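Local coordinates for MobB protein homolog (Geobacillus stearothermophilus, PDB 1XJC) that probably binds a nucleotide and assists molybdopterin guanine dinucleotide synthesis, though its function is not established, at residues Val113-Ser118 against Ala133-Glu138; Val10-Ser15 against Ala123-Leu128; Glu31-Gly36 against Leu97-Val102; Thr18-Lys23 against Glu156-Leu161. All coordinates share one frame; numbering follows the deposited sequence.

Interaction 1 of 4, residues Val113-Ser118 against Ala133-Glu138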
loop_
_atom_site.group_PDB
_atom_site.type_symbol
_atom_site.label_atom_id
_atom_site.label_comp_id
_atom_site.label_asym_id
_atom_site.label_seq_id
_atom_site.Cartn_x
_atom_site.Cartn_y
_atom_site.Cartn_z
ATOM N N VAL A 113 -0.735 -3.914 5.454
ATOM C CA VAL A 113 -1.890 -4.782 5.375
ATOM C C VAL A 113 -1.412 -5.939 4.498
ATOM O O VAL A 113 -0.851 -5.724 3.425
ATOM C CB VAL A 113 -3.084 -4.088 4.703
ATOM C CG1 VAL A 113 -4.244 -5.106 4.545
ATOM C CG2 VAL A 113 -3.516 -2.866 5.538
ATOM N N VAL A 114 -1.612 -7.164 4.961
ATOM C CA VAL A 114 -1.171 -8.320 4.205
ATOM C C VAL A 114 -2.382 -9.003 3.558
ATOM O O VAL A 114 -3.380 -9.297 4.240
ATOM C CB VAL A 114 -0.441 -9.332 5.135
ATOM C CG1 VAL A 114 0.010 -10.556 4.324
ATOM C CG2 VAL A 114 0.767 -8.658 5.825
ATOM N N LEU A 115 -2.304 -9.222 2.247
ATOM C CA LEU A 115 -3.368 -9.890 1.509
ATOM C C LEU A 115 -2.908 -11.317 1.223
ATOM O O LEU A 115 -1.782 -11.546 0.744
ATOM C CB LEU A 115 -3.678 -9.147 0.207
ATOM C CG LEU A 115 -4.523 -7.894 0.479
ATOM C CD1 LEU A 115 -3.732 -6.673 0.131
ATOM C CD2 LEU A 115 -5.829 -7.950 -0.315
ATOM N N VAL A 116 -3.768 -12.280 1.540
ATOM C CA VAL A 116 -3.415 -13.678 1.349
ATOM C C VAL A 116 -4.526 -14.469 0.673
ATOM O O VAL A 116 -5.703 -14.322 1.011
ATOM C CB VAL A 116 -3.069 -14.362 2.716
ATOM C CG1 VAL A 116 -1.903 -13.615 3.407
ATOM C CG2 VAL A 116 -4.275 -14.375 3.622
ATOM N N ARG A 117 -4.140 -15.318 -0.276
ATOM C CA ARG A 117 -5.107 -16.153 -0.982
ATOM C C ARG A 117 -5.325 -17.455 -0.223
ATOM O O ARG A 117 -6.367 -18.106 -0.356
ATOM C CB ARG A 117 -4.587 -16.500 -2.380
ATOM C CG ARG A 117 -4.183 -15.293 -3.213
ATOM C CD ARG A 117 -3.303 -15.724 -4.386
ATOM N NE ARG A 117 -2.069 -16.367 -3.920
ATOM C CZ ARG A 117 -1.034 -16.676 -4.704
ATOM N NH1 ARG A 117 -1.067 -16.402 -6.010
ATOM N NH2 ARG A 117 0.037 -17.258 -4.182
ATOM N N SER A 118 -4.354 -17.809 0.607
ATOM C CA SER A 118 -4.402 -19.086 1.306
ATOM C C SER A 118 -3.559 -19.124 2.574
ATOM O O SER A 118 -2.811 -18.194 2.874
ATOM C CB SER A 118 -3.860 -20.153 0.365
ATOM O OG SER A 118 -2.530 -19.802 -0.006
ATOM N N ALA A 133 -3.003 -5.715 9.724
ATOM C CA ALA A 133 -4.233 -6.420 9.381
ATOM C C ALA A 133 -3.969 -7.338 8.225
ATOM O O ALA A 133 -2.984 -7.164 7.494
ATOM C CB ALA A 133 -5.347 -5.428 8.996
ATOM N N VAL A 134 -4.866 -8.307 8.072
ATOM C CA VAL A 134 -4.817 -9.301 7.015
ATOM C C VAL A 134 -6.177 -9.302 6.328
ATOM O O VAL A 134 -7.215 -9.231 7.000
ATOM C CB VAL A 134 -4.592 -10.732 7.576
ATOM C CG1 VAL A 134 -4.520 -11.753 6.407
ATOM C CG2 VAL A 134 -3.304 -10.783 8.426
ATOM N N ILE A 135 -6.172 -9.349 4.998
ATOM C CA ILE A 135 -7.404 -9.426 4.229
ATOM C C ILE A 135 -7.188 -10.705 3.422
ATOM O O ILE A 135 -6.201 -10.829 2.695
ATOM C CB ILE A 135 -7.594 -8.183 3.333
ATOM C CG1 ILE A 135 -7.747 -6.934 4.222
ATOM C CG2 ILE A 135 -8.808 -8.377 2.418
ATOM C CD1 ILE A 135 -7.865 -5.589 3.460
ATOM N N ALA A 136 -8.105 -11.662 3.556
ATOM C CA ALA A 136 -7.913 -12.959 2.918
ATOM C C ALA A 136 -9.064 -13.524 2.118
ATOM O O ALA A 136 -10.204 -13.077 2.248
ATOM C CB ALA A 136 -7.523 -13.971 3.991
ATOM N N TRP A 137 -8.747 -14.538 1.314
ATOM C CA TRP A 137 -9.737 -15.230 0.480
ATOM C C TRP A 137 -10.501 -16.238 1.339
ATOM O O TRP A 137 -11.638 -16.576 1.042
ATOM C CB TRP A 137 -9.060 -16.041 -0.621
ATOM C CG TRP A 137 -8.513 -15.333 -1.807
ATOM C CD1 TRP A 137 -8.026 -14.059 -1.874
ATOM C CD2 TRP A 137 -8.249 -15.932 -3.078
ATOM N NE1 TRP A 137 -7.459 -13.830 -3.116
ATOM C CE2 TRP A 137 -7.583 -14.967 -3.871
ATOM C CE3 TRP A 137 -8.506 -17.198 -3.623
ATOM C CZ2 TRP A 137 -7.171 -15.232 -5.181
ATOM C CZ3 TRP A 137 -8.095 -17.457 -4.929
ATOM C CH2 TRP A 137 -7.434 -16.475 -5.691
ATOM N N GLU A 138 -9.835 -16.746 2.373
ATOM C CA GLU A 138 -10.416 -17.751 3.269
ATOM C C GLU A 138 -9.888 -17.554 4.682
ATOM O O GLU A 138 -8.936 -16.807 4.883
ATOM C CB GLU A 138 -10.045 -19.160 2.795
ATOM C CG GLU A 138 -8.556 -19.348 2.506
ATOM C CD GLU A 138 -8.131 -20.810 2.526
ATOM O OE1 GLU A 138 -8.992 -21.682 2.264
ATOM O OE2 GLU A 138 -6.932 -21.088 2.795
#
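Val114 and Ile135 lie at the heart of a parallel strand pair that illustrates how a beta-alpha-beta unit closes: strands 112-116 and 131-136 become neighbours in the sheet, with helix 119-125 joining them in the chain. Val114 N donates to Ala133 O (2.9 Å) and Ile135 N to Val114 O. The pattern repeats with Val116 N on Ile135 O and Trp137 N on Val116 O.

Side chains alternate between two faces. Val113, Leu115, Ala133 and Ile135 turn to helices 17-30 and 154-166. There Ile135 has its CG1 anti to the carbonyl carbon (chi1 -64°), and CD1 continues the chain fully extended (chi2 177°), 3.8 Å from Val113 CG1; these two side chains cross obliquely. Leu115 instead runs beside Ile135 in the same direction, its CD2 4.1 Å from Ile135 CB. On the face covered by helix 119-125, Val116 CG2 touches Val134 CG1 (3.8 Å) and sits unusually close to the small CB of Ala136.

Past the strands, Arg117 and Trp137 run side by side in the same direction. Arg117 CB stands over the centre of the indole ring, and its CA makes a CH-pi contact 3.6 Å from the centroid of the five-membered ring of Trp137. The guanidinium plane is turned 83° from the indole, and its NE forms a salt bridge with Asp121. Ser118, whose OG caps Asp121 N at the start of the helix, meets the second segment through its CA, 3.6 Å from Glu138 OE2.

Interaction 2 of 4, residues Val10-Ser15 against Ala123-Leu128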
loop_
_atom_site.group_PDB
_atom_site.type_symbol
_atom_site.label_atom_id
_atom_site.label_comp_id
_atom_site.label_asym_id
_atom_site.label_seq_id
_atom_site.Cartn_x
_atom_site.Cartn_y
_atom_site.Cartn_z
ATOM N N VAL A 10 0.866 -5.528 0.939
ATOM C CA VAL A 10 1.699 -6.624 0.449
ATOM C C VAL A 10 0.904 -7.899 0.178
ATOM O O VAL A 10 -0.087 -8.192 0.865
ATOM C CB VAL A 10 2.840 -6.952 1.452
ATOM C CG1 VAL A 10 3.729 -5.727 1.638
ATOM C CG2 VAL A 10 2.252 -7.382 2.806
ATOM N N GLY A 11 1.348 -8.655 -0.823
ATOM C CA GLY A 11 0.685 -9.893 -1.179
ATOM C C GLY A 11 1.143 -10.390 -2.540
ATOM O O GLY A 11 1.723 -9.632 -3.336
ATOM N N TYR A 12 0.879 -11.663 -2.812
ATOM C CA TYR A 12 1.267 -12.265 -4.076
ATOM C C TYR A 12 0.280 -11.900 -5.186
ATOM O O TYR A 12 -0.695 -11.174 -4.953
ATOM C CB TYR A 12 1.379 -13.779 -3.887
ATOM C CG TYR A 12 2.485 -14.148 -2.908
ATOM C CD1 TYR A 12 3.821 -13.859 -3.204
ATOM C CD2 TYR A 12 2.197 -14.737 -1.671
ATOM C CE1 TYR A 12 4.842 -14.146 -2.292
ATOM C CE2 TYR A 12 3.209 -15.027 -0.754
ATOM C CZ TYR A 12 4.528 -14.730 -1.070
ATOM O OH TYR A 12 5.543 -15.023 -0.186
ATOM N N LYS A 13 0.551 -12.387 -6.393
ATOM C CA LYS A 13 -0.303 -12.115 -7.557
ATOM C C LYS A 13 -1.756 -12.518 -7.303
ATOM O O LYS A 13 -2.012 -13.573 -6.736
ATOM C CB LYS A 13 0.241 -12.861 -8.788
ATOM C CG LYS A 13 -0.744 -12.951 -9.951
ATOM C CD LYS A 13 -0.066 -12.837 -11.308
ATOM C CE LYS A 13 0.396 -11.401 -11.559
ATOM N NZ LYS A 13 1.022 -11.238 -12.908
ATOM N N HIS A 14 -2.689 -11.655 -7.704
ATOM C CA HIS A 14 -4.132 -11.905 -7.543
ATOM C C HIS A 14 -4.557 -12.144 -6.094
ATOM O O HIS A 14 -5.551 -12.818 -5.845
ATOM C CB HIS A 14 -4.560 -13.113 -8.399
ATOM C CG HIS A 14 -4.170 -13.000 -9.843
ATOM N ND1 HIS A 14 -3.953 -14.101 -10.645
ATOM C CD2 HIS A 14 -3.985 -11.918 -10.638
ATOM C CE1 HIS A 14 -3.656 -13.702 -11.872
ATOM N NE2 HIS A 14 -3.669 -12.383 -11.895
ATOM N N SER A 15 -3.804 -11.605 -5.138
ATOM C CA SER A 15 -4.153 -11.764 -3.734
ATOM C C SER A 15 -5.298 -10.824 -3.337
ATOM O O SER A 15 -5.978 -11.049 -2.331
ATOM C CB SER A 15 -2.931 -11.468 -2.867
ATOM O OG SER A 15 -2.436 -10.157 -3.094
ATOM N N ALA A 123 1.660 -18.316 5.560
ATOM C CA ALA A 123 2.820 -18.941 6.189
ATOM C C ALA A 123 4.109 -18.246 5.754
ATOM O O ALA A 123 5.029 -18.086 6.551
ATOM C CB ALA A 123 2.877 -20.426 5.835
ATOM N N SER A 124 4.187 -17.820 4.501
ATOM C CA SER A 124 5.407 -17.160 4.052
ATOM C C SER A 124 5.414 -15.646 4.238
ATOM O O SER A 124 6.458 -15.015 4.053
ATOM C CB SER A 124 5.677 -17.475 2.587
ATOM O OG SER A 124 4.737 -16.830 1.753
ATOM N N LEU A 125 4.267 -15.065 4.601
ATOM C CA LEU A 125 4.159 -13.616 4.782
ATOM C C LEU A 125 3.958 -13.167 6.234
ATOM O O LEU A 125 4.089 -11.990 6.535
ATOM C CB LEU A 125 3.001 -13.064 3.931
ATOM C CG LEU A 125 3.084 -13.239 2.402
ATOM C CD1 LEU A 125 1.792 -12.792 1.759
ATOM C CD2 LEU A 125 4.241 -12.456 1.842
ATOM N N GLN A 126 3.635 -14.105 7.126
ATOM C CA GLN A 126 3.380 -13.788 8.530
ATOM C C GLN A 126 4.603 -13.270 9.279
ATOM O O GLN A 126 4.472 -12.692 10.350
ATOM C CB GLN A 126 2.837 -15.018 9.265
ATOM C CG GLN A 126 3.853 -16.133 9.508
ATOM C CD GLN A 126 3.249 -17.326 10.256
ATOM O OE1 GLN A 126 2.356 -17.161 11.089
ATOM N NE2 GLN A 126 3.757 -18.526 9.977
ATOM N N HIS A 127 5.794 -13.463 8.731
ATOM C CA HIS A 127 6.974 -13.002 9.444
ATOM C C HIS A 127 7.436 -11.584 9.103
ATOM O O HIS A 127 8.477 -11.128 9.594
ATOM C CB HIS A 127 8.103 -14.017 9.266
ATOM C CG HIS A 127 7.756 -15.367 9.814
ATOM N ND1 HIS A 127 7.442 -15.566 11.141
ATOM C CD2 HIS A 127 7.625 -16.572 9.209
ATOM C CE1 HIS A 127 7.132 -16.837 11.332
ATOM N NE2 HIS A 127 7.236 -17.468 10.176
ATOM N N LEU A 128 6.644 -10.876 8.301
ATOM C CA LEU A 128 6.989 -9.509 7.937
ATOM C C LEU A 128 6.809 -8.591 9.136
ATOM O O LEU A 128 6.147 -8.944 10.122
ATOM C CB LEU A 128 6.133 -9.020 6.771
ATOM C CG LEU A 128 6.326 -9.781 5.460
ATOM C CD1 LEU A 128 5.347 -9.260 4.419
ATOM C CD2 LEU A 128 7.770 -9.607 4.971
#
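Gly11 and Leu125 are the residues whose CA atoms come nearest, 7.8 Å apart, and each segment contains a turn. Residues Tyr12 to Ser15 form a type II turn in the loop after strand 6-10, consistent with the Walker A P-loop of this clan; Leu125 to Leu128 form a type I turn. Within the first turn Tyr12 O accepts twice from one residue, from Ser15 N at 3.1 Å and from Ser15 OG at 2.7 Å, which ties the loop back on itself.

Because the backbones stay apart, side chains bridge the gap. Tyr12 OH hydrogen-bonds Ser124 OG at 2.8 Å, the serine oxygen lying at the ring edge near its plane. Tyr12 and Leu125 pass in opposite directions, with Leu125 CG 3.6 Å from Tyr12 CE2 and Leu125 CD2 close to the phenol oxygen. Val10 and Leu128 meet tip to tip, CG2 to CD1 at 4.0 Å. An alanine in place of Tyr12 would probably leave Ser124 OG without its phenol mate and open a gap beside Leu125.

Ser124 OG also bonds Asp121 O inside its own helix. Leu125 packs on Val114 and Val116, and Val10 pairs with Val113 and Leu115, so strand 112-116 lies against both segments; Lys17 NZ, from the start of helix 17-30, bonds Gly11 O.

Interaction 3 of 4, residues Glu31-Gly36 against Leu97-Val102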
loop_
_atom_site.group_PDB
_atom_site.type_symbol
_atom_site.label_atom_id
_atom_site.label_comp_id
_atom_site.label_asym_id
_atom_site.label_seq_id
_atom_site.Cartn_x
_atom_site.Cartn_y
_atom_site.Cartn_z
ATOM N N GLU A 31 -12.352 11.828 1.044
ATOM C CA GLU A 31 -12.201 12.580 2.288
ATOM C C GLU A 31 -11.417 13.850 2.017
ATOM O O GLU A 31 -11.194 14.642 2.927
ATOM C CB GLU A 31 -11.450 11.761 3.346
ATOM C CG GLU A 31 -12.266 10.664 3.985
ATOM C CD GLU A 31 -13.499 11.209 4.666
ATOM O OE1 GLU A 31 -13.351 11.958 5.660
ATOM O OE2 GLU A 31 -14.613 10.898 4.194
ATOM N N GLY A 32 -10.985 14.029 0.767
ATOM C CA GLY A 32 -10.214 15.208 0.417
ATOM C C GLY A 32 -8.733 15.144 0.779
ATOM O O GLY A 32 -8.049 16.168 0.762
ATOM N N TRP A 33 -8.221 13.958 1.097
ATOM C CA TRP A 33 -6.807 13.830 1.447
ATOM C C TRP A 33 -5.887 13.952 0.220
ATOM O O TRP A 33 -6.306 13.703 -0.920
ATOM C CB TRP A 33 -6.544 12.483 2.126
ATOM C CG TRP A 33 -7.191 12.322 3.485
ATOM C CD1 TRP A 33 -7.942 13.249 4.162
ATOM C CD2 TRP A 33 -7.130 11.164 4.326
ATOM N NE1 TRP A 33 -8.351 12.735 5.374
ATOM C CE2 TRP A 33 -7.869 11.457 5.499
ATOM C CE3 TRP A 33 -6.523 9.903 4.205
ATOM C CZ2 TRP A 33 -8.018 10.533 6.545
ATOM C CZ3 TRP A 33 -6.673 8.981 5.247
ATOM C CH2 TRP A 33 -7.417 9.307 6.402
ATOM N N ARG A 34 -4.639 14.350 0.472
ATOM C CA ARG A 34 -3.616 14.465 -0.567
ATOM C C ARG A 34 -2.938 13.095 -0.496
ATOM O O ARG A 34 -2.247 12.780 0.487
ATOM C CB ARG A 34 -2.643 15.607 -0.231
ATOM C CG ARG A 34 -3.288 17.018 -0.315
ATOM C CD ARG A 34 -2.282 18.128 0.065
ATOM N NE ARG A 34 -1.106 18.118 -0.809
ATOM C CZ ARG A 34 -1.120 18.477 -2.092
ATOM N NH1 ARG A 34 -2.253 18.884 -2.655
ATOM N NH2 ARG A 34 -0.009 18.422 -2.819
ATOM N N VAL A 35 -3.149 12.282 -1.532
ATOM C CA VAL A 35 -2.628 10.913 -1.557
ATOM C C VAL A 35 -1.534 10.646 -2.578
ATOM O O VAL A 35 -1.532 11.231 -3.670
ATOM C CB VAL A 35 -3.774 9.901 -1.863
ATOM C CG1 VAL A 35 -3.234 8.451 -1.877
ATOM C CG2 VAL A 35 -4.887 10.057 -0.831
ATOM N N GLY A 36 -0.611 9.759 -2.215
ATOM C CA GLY A 36 0.445 9.362 -3.129
ATOM C C GLY A 36 0.459 7.842 -3.158
ATOM O O GLY A 36 0.102 7.222 -2.159
ATOM N N LEU A 97 1.779 15.379 1.400
ATOM C CA LEU A 97 0.813 14.291 1.324
ATOM C C LEU A 97 0.311 13.868 2.705
ATOM O O LEU A 97 1.065 13.887 3.682
ATOM C CB LEU A 97 1.440 13.096 0.597
ATOM C CG LEU A 97 1.886 13.402 -0.841
ATOM C CD1 LEU A 97 2.537 12.167 -1.460
ATOM C CD2 LEU A 97 0.689 13.855 -1.670
ATOM N N ASP A 98 -0.968 13.508 2.777
ATOM C CA ASP A 98 -1.578 13.048 4.022
ATOM C C ASP A 98 -1.436 11.538 4.167
ATOM O O ASP A 98 -1.475 11.006 5.276
ATOM C CB ASP A 98 -3.078 13.383 4.053
ATOM C CG ASP A 98 -3.348 14.880 3.954
ATOM O OD1 ASP A 98 -2.918 15.614 4.871
ATOM O OD2 ASP A 98 -3.972 15.311 2.952
ATOM N N LEU A 99 -1.281 10.854 3.038
ATOM C CA LEU A 99 -1.205 9.400 3.024
ATOM C C LEU A 99 -0.473 8.912 1.786
ATOM O O LEU A 99 -0.708 9.406 0.682
ATOM C CB LEU A 99 -2.629 8.807 3.007
ATOM C CG LEU A 99 -2.759 7.286 2.800
ATOM C CD1 LEU A 99 -2.223 6.565 4.051
ATOM C CD2 LEU A 99 -4.223 6.880 2.529
ATOM N N VAL A 100 0.404 7.940 1.984
ATOM C CA VAL A 100 1.136 7.322 0.887
ATOM C C VAL A 100 0.903 5.822 1.006
ATOM O O VAL A 100 1.229 5.213 2.032
ATOM C CB VAL A 100 2.676 7.589 0.957
ATOM C CG1 VAL A 100 3.371 6.924 -0.245
ATOM C CG2 VAL A 100 2.938 9.094 0.940
ATOM N N LEU A 101 0.310 5.238 -0.030
ATOM C CA LEU A 101 0.059 3.811 -0.038
ATOM C C LEU A 101 1.099 3.173 -0.928
ATOM O O LEU A 101 1.222 3.514 -2.119
ATOM C CB LEU A 101 -1.345 3.501 -0.564
ATOM C CG LEU A 101 -2.425 4.055 0.368
ATOM C CD1 LEU A 101 -3.793 3.891 -0.291
ATOM C CD2 LEU A 101 -2.387 3.302 1.723
ATOM N N VAL A 102 1.828 2.236 -0.344
ATOM C CA VAL A 102 2.899 1.539 -1.024
ATOM C C VAL A 102 2.562 0.077 -1.253
ATOM O O VAL A 102 2.293 -0.663 -0.296
ATOM C CB VAL A 102 4.189 1.617 -0.175
ATOM C CG1 VAL A 102 5.285 0.789 -0.812
ATOM C CG2 VAL A 102 4.611 3.077 0.003
#
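Arg34 and Asp98 grip each other mainly through the arginine's backbone. Arg34 N gives a nearly straight bond (169°) to Asp98 OD2 at 2.7 Å, using the oxygen's anti lone pair, while Asp98 N returns a bond of 2.7 Å to Arg34 O. That carbonyl also accepts a weak bond from Leu99 N. The arginine's charged end looks to other partners: NH2 bonds Leu95 O, and NE stays 5.5 Å from Asp98 OD2. An alanine in place of Asp98 would probably leave Arg34 N without its acceptor and the approach to the strand less firmly fixed.

Parallel pairing follows, Gly36 N donating to Leu99 O (2.9 Å) and Leu101 N to Gly36 O (2.9 Å). Leu97 CD1 rests 3.9 Å from Gly36 CA, so close that a CB on the glycine would clash with it. Farther back, Leu99 CD2 approaches the edge of the Trp33 ring at CE3 (4.2 Å).

The pair forms one border of the parallel sheet, with strand 35-39 outermost and strand 6-10 beyond 99-103. Helix 85-92 covers Leu97 and Val100, while helix 17-30 packs on Val35 and Leu101 and joins helix 154-166 around Trp33.

Interaction 4 of 4, residues Thr18-Lys23 against Glu156-Leu161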
loop_
_atom_site.group_PDB
_atom_site.type_symbol
_atom_site.label_atom_id
_atom_site.label_comp_id
_atom_site.label_asym_id
_atom_site.label_seq_id
_atom_site.Cartn_x
_atom_site.Cartn_y
_atom_site.Cartn_z
ATOM N N THR A 18 -4.974 -5.181 -5.608
ATOM C CA THR A 18 -5.512 -4.196 -6.552
ATOM C C THR A 18 -6.853 -3.653 -6.029
ATOM O O THR A 18 -7.133 -2.458 -6.078
ATOM C CB THR A 18 -5.760 -4.838 -7.938
ATOM O OG1 THR A 18 -4.517 -5.291 -8.488
ATOM C CG2 THR A 18 -6.422 -3.835 -8.884
ATOM N N THR A 19 -7.697 -4.551 -5.544
ATOM C CA THR A 19 -8.976 -4.154 -4.986
ATOM C C THR A 19 -8.740 -3.229 -3.786
ATOM O O THR A 19 -9.309 -2.145 -3.723
ATOM C CB THR A 19 -9.787 -5.399 -4.572
ATOM O OG1 THR A 19 -10.322 -6.005 -5.757
ATOM C CG2 THR A 19 -10.933 -5.031 -3.599
ATOM N N LEU A 20 -7.885 -3.641 -2.849
ATOM C CA LEU A 20 -7.600 -2.802 -1.681
ATOM C C LEU A 20 -7.029 -1.433 -2.063
ATOM O O LEU A 20 -7.520 -0.409 -1.594
ATOM C CB LEU A 20 -6.629 -3.489 -0.729
ATOM C CG LEU A 20 -6.251 -2.598 0.466
ATOM C CD1 LEU A 20 -7.509 -2.261 1.288
ATOM C CD2 LEU A 20 -5.232 -3.320 1.328
HETATM N N MSE A 21 -6.005 -1.412 -2.913
HETATM C CA MSE A 21 -5.404 -0.135 -3.336
HETATM C C MSE A 21 -6.450 0.796 -3.935
HETATM O O MSE A 21 -6.546 1.973 -3.583
HETATM C CB MSE A 21 -4.294 -0.363 -4.385
HETATM C CG MSE A 21 -3.002 -0.953 -3.836
HETATM SE SE MSE A 21 -2.075 0.245 -2.598
HETATM C CE MSE A 21 -1.189 1.422 -3.895
ATOM N N GLU A 22 -7.245 0.268 -4.853
ATOM C CA GLU A 22 -8.256 1.096 -5.494
ATOM C C GLU A 22 -9.280 1.669 -4.537
ATOM O O GLU A 22 -9.570 2.867 -4.562
ATOM C CB GLU A 22 -8.959 0.302 -6.605
ATOM C CG GLU A 22 -8.249 0.468 -7.946
ATOM C CD GLU A 22 -8.865 -0.350 -9.081
ATOM O OE1 GLU A 22 -10.115 -0.474 -9.139
ATOM O OE2 GLU A 22 -8.079 -0.846 -9.921
ATOM N N LYS A 23 -9.828 0.815 -3.684
ATOM C CA LYS A 23 -10.841 1.268 -2.749
ATOM C C LYS A 23 -10.276 2.178 -1.681
ATOM O O LYS A 23 -10.928 3.140 -1.279
ATOM C CB LYS A 23 -11.522 0.058 -2.098
ATOM C CG LYS A 23 -12.382 -0.729 -3.075
ATOM C CD LYS A 23 -12.974 -1.961 -2.407
ATOM C CE LYS A 23 -13.743 -2.790 -3.422
ATOM N NZ LYS A 23 -14.817 -1.962 -4.052
ATOM N N GLU A 156 -16.320 -2.896 5.663
ATOM C CA GLU A 156 -15.787 -2.914 7.000
ATOM C C GLU A 156 -14.296 -2.589 7.049
ATOM O O GLU A 156 -13.874 -1.771 7.876
ATOM C CB GLU A 156 -16.020 -4.268 7.651
ATOM C CG GLU A 156 -15.575 -4.293 9.080
ATOM C CD GLU A 156 -16.573 -5.023 9.948
ATOM O OE1 GLU A 156 -16.643 -6.273 9.863
ATOM O OE2 GLU A 156 -17.300 -4.333 10.698
ATOM N N TYR A 157 -13.487 -3.178 6.171
ATOM C CA TYR A 157 -12.058 -2.877 6.291
ATOM C C TYR A 157 -11.595 -1.490 5.842
ATOM O O TYR A 157 -10.607 -0.989 6.357
ATOM C CB TYR A 157 -11.175 -3.996 5.680
ATOM C CG TYR A 157 -11.318 -4.293 4.207
ATOM C CD1 TYR A 157 -10.888 -3.378 3.236
ATOM C CD2 TYR A 157 -11.829 -5.520 3.778
ATOM C CE1 TYR A 157 -10.964 -3.690 1.877
ATOM C CE2 TYR A 157 -11.910 -5.840 2.426
ATOM C CZ TYR A 157 -11.475 -4.925 1.480
ATOM O OH TYR A 157 -11.541 -5.253 0.147
ATOM N N ILE A 158 -12.310 -0.854 4.923
ATOM C CA ILE A 158 -11.921 0.487 4.471
ATOM C C ILE A 158 -12.128 1.497 5.610
ATOM O O ILE A 158 -11.205 2.228 5.962
ATOM C CB ILE A 158 -12.709 0.901 3.204
ATOM C CG1 ILE A 158 -12.276 0.011 2.020
ATOM C CG2 ILE A 158 -12.468 2.381 2.889
ATOM C CD1 ILE A 158 -10.762 0.138 1.646
ATOM N N PRO A 159 -13.331 1.541 6.215
ATOM C CA PRO A 159 -13.494 2.503 7.314
ATOM C C PRO A 159 -12.497 2.170 8.448
ATOM O O PRO A 159 -11.959 3.062 9.113
ATOM C CB PRO A 159 -14.958 2.303 7.733
ATOM C CG PRO A 159 -15.615 1.956 6.432
ATOM C CD PRO A 159 -14.633 0.953 5.837
ATOM N N TRP A 160 -12.239 0.886 8.662
ATOM C CA TRP A 160 -11.294 0.499 9.717
ATOM C C TRP A 160 -9.888 1.057 9.413
ATOM O O TRP A 160 -9.206 1.645 10.288
ATOM C CB TRP A 160 -11.222 -1.021 9.831
ATOM C CG TRP A 160 -10.378 -1.490 10.978
ATOM C CD1 TRP A 160 -10.774 -1.658 12.276
ATOM C CD2 TRP A 160 -8.983 -1.803 10.941
ATOM N NE1 TRP A 160 -9.710 -2.054 13.050
ATOM C CE2 TRP A 160 -8.597 -2.149 12.255
ATOM C CE3 TRP A 160 -8.020 -1.824 9.925
ATOM C CZ2 TRP A 160 -7.288 -2.509 12.580
ATOM C CZ3 TRP A 160 -6.718 -2.182 10.247
ATOM C CH2 TRP A 160 -6.365 -2.521 11.567
ATOM N N LEU A 161 -9.450 0.867 8.174
ATOM C CA LEU A 161 -8.126 1.347 7.771
ATOM C C LEU A 161 -8.049 2.870 7.831
ATOM O O LEU A 161 -7.070 3.416 8.337
ATOM C CB LEU A 161 -7.777 0.853 6.362
ATOM C CG LEU A 161 -7.497 -0.643 6.254
ATOM C CD1 LEU A 161 -7.387 -1.071 4.795
ATOM C CD2 LEU A 161 -6.212 -0.952 7.006
#
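Leu20 drives one methyl, CD1, into a group of three side chains from helix 154-166. It lies 3.7 Å from Leu161 CD1, 3.8 Å from Tyr157 CE1 and 4.1 Å from Ile158 CD1. The leucine has CG anti to its backbone N (chi1 177°), and CD1 extends from it to the second helix. One turn on, Lys23 adds its aliphatic base, CB meeting Ile158 CD1 at 3.8 Å. At the other end Thr19 crosses Tyr157 at about a right angle, bringing its CG2 to 3.8 Å from the phenol oxygen.

The contact is thus apolar, and what polar fixing there is comes from outside it. Tyr157 OH bonds Leu151 O, which holds the ring's far end, and Lys23 NZ makes a long, weak ion pair with Asp154. The segment axes run 11.0 Å apart at 55°, a separation bridged mainly by side chains; Pro159, lacking an N-H to donate to the preceding turn, coincides with a kink in the second helix.

Helix 17-30 begins within the probable P-loop motif, and both helices lie on the same face of the parallel sheet. Beneath them Leu20 rests on Val113, Leu115 and Ile135, Tyr157 shares Ile135, and Leu161 reaches Val113.

Together the four contacts show how chemistry follows place in a parallel alpha/beta fold. Interactions 1 and 3 both pair strands of one sheet by backbone bonds, but about 23 Å apart between centres and on opposite sides of the chain's centre; the former is largely buried, the latter only partly so and reinforced by a carboxylate. Interaction 4 is buried and apolar, touching interaction 1 where Leu161 CD2 meets Val113 CG2 (3.6 Å) and interaction 3 through Met21, a selenomethionine here. Interaction 2, only partly buried, mixes one hydroxyl bond with packing and is joined to interaction 1 by the strand bond of Leu115 N to Val10 O (2.8 Å).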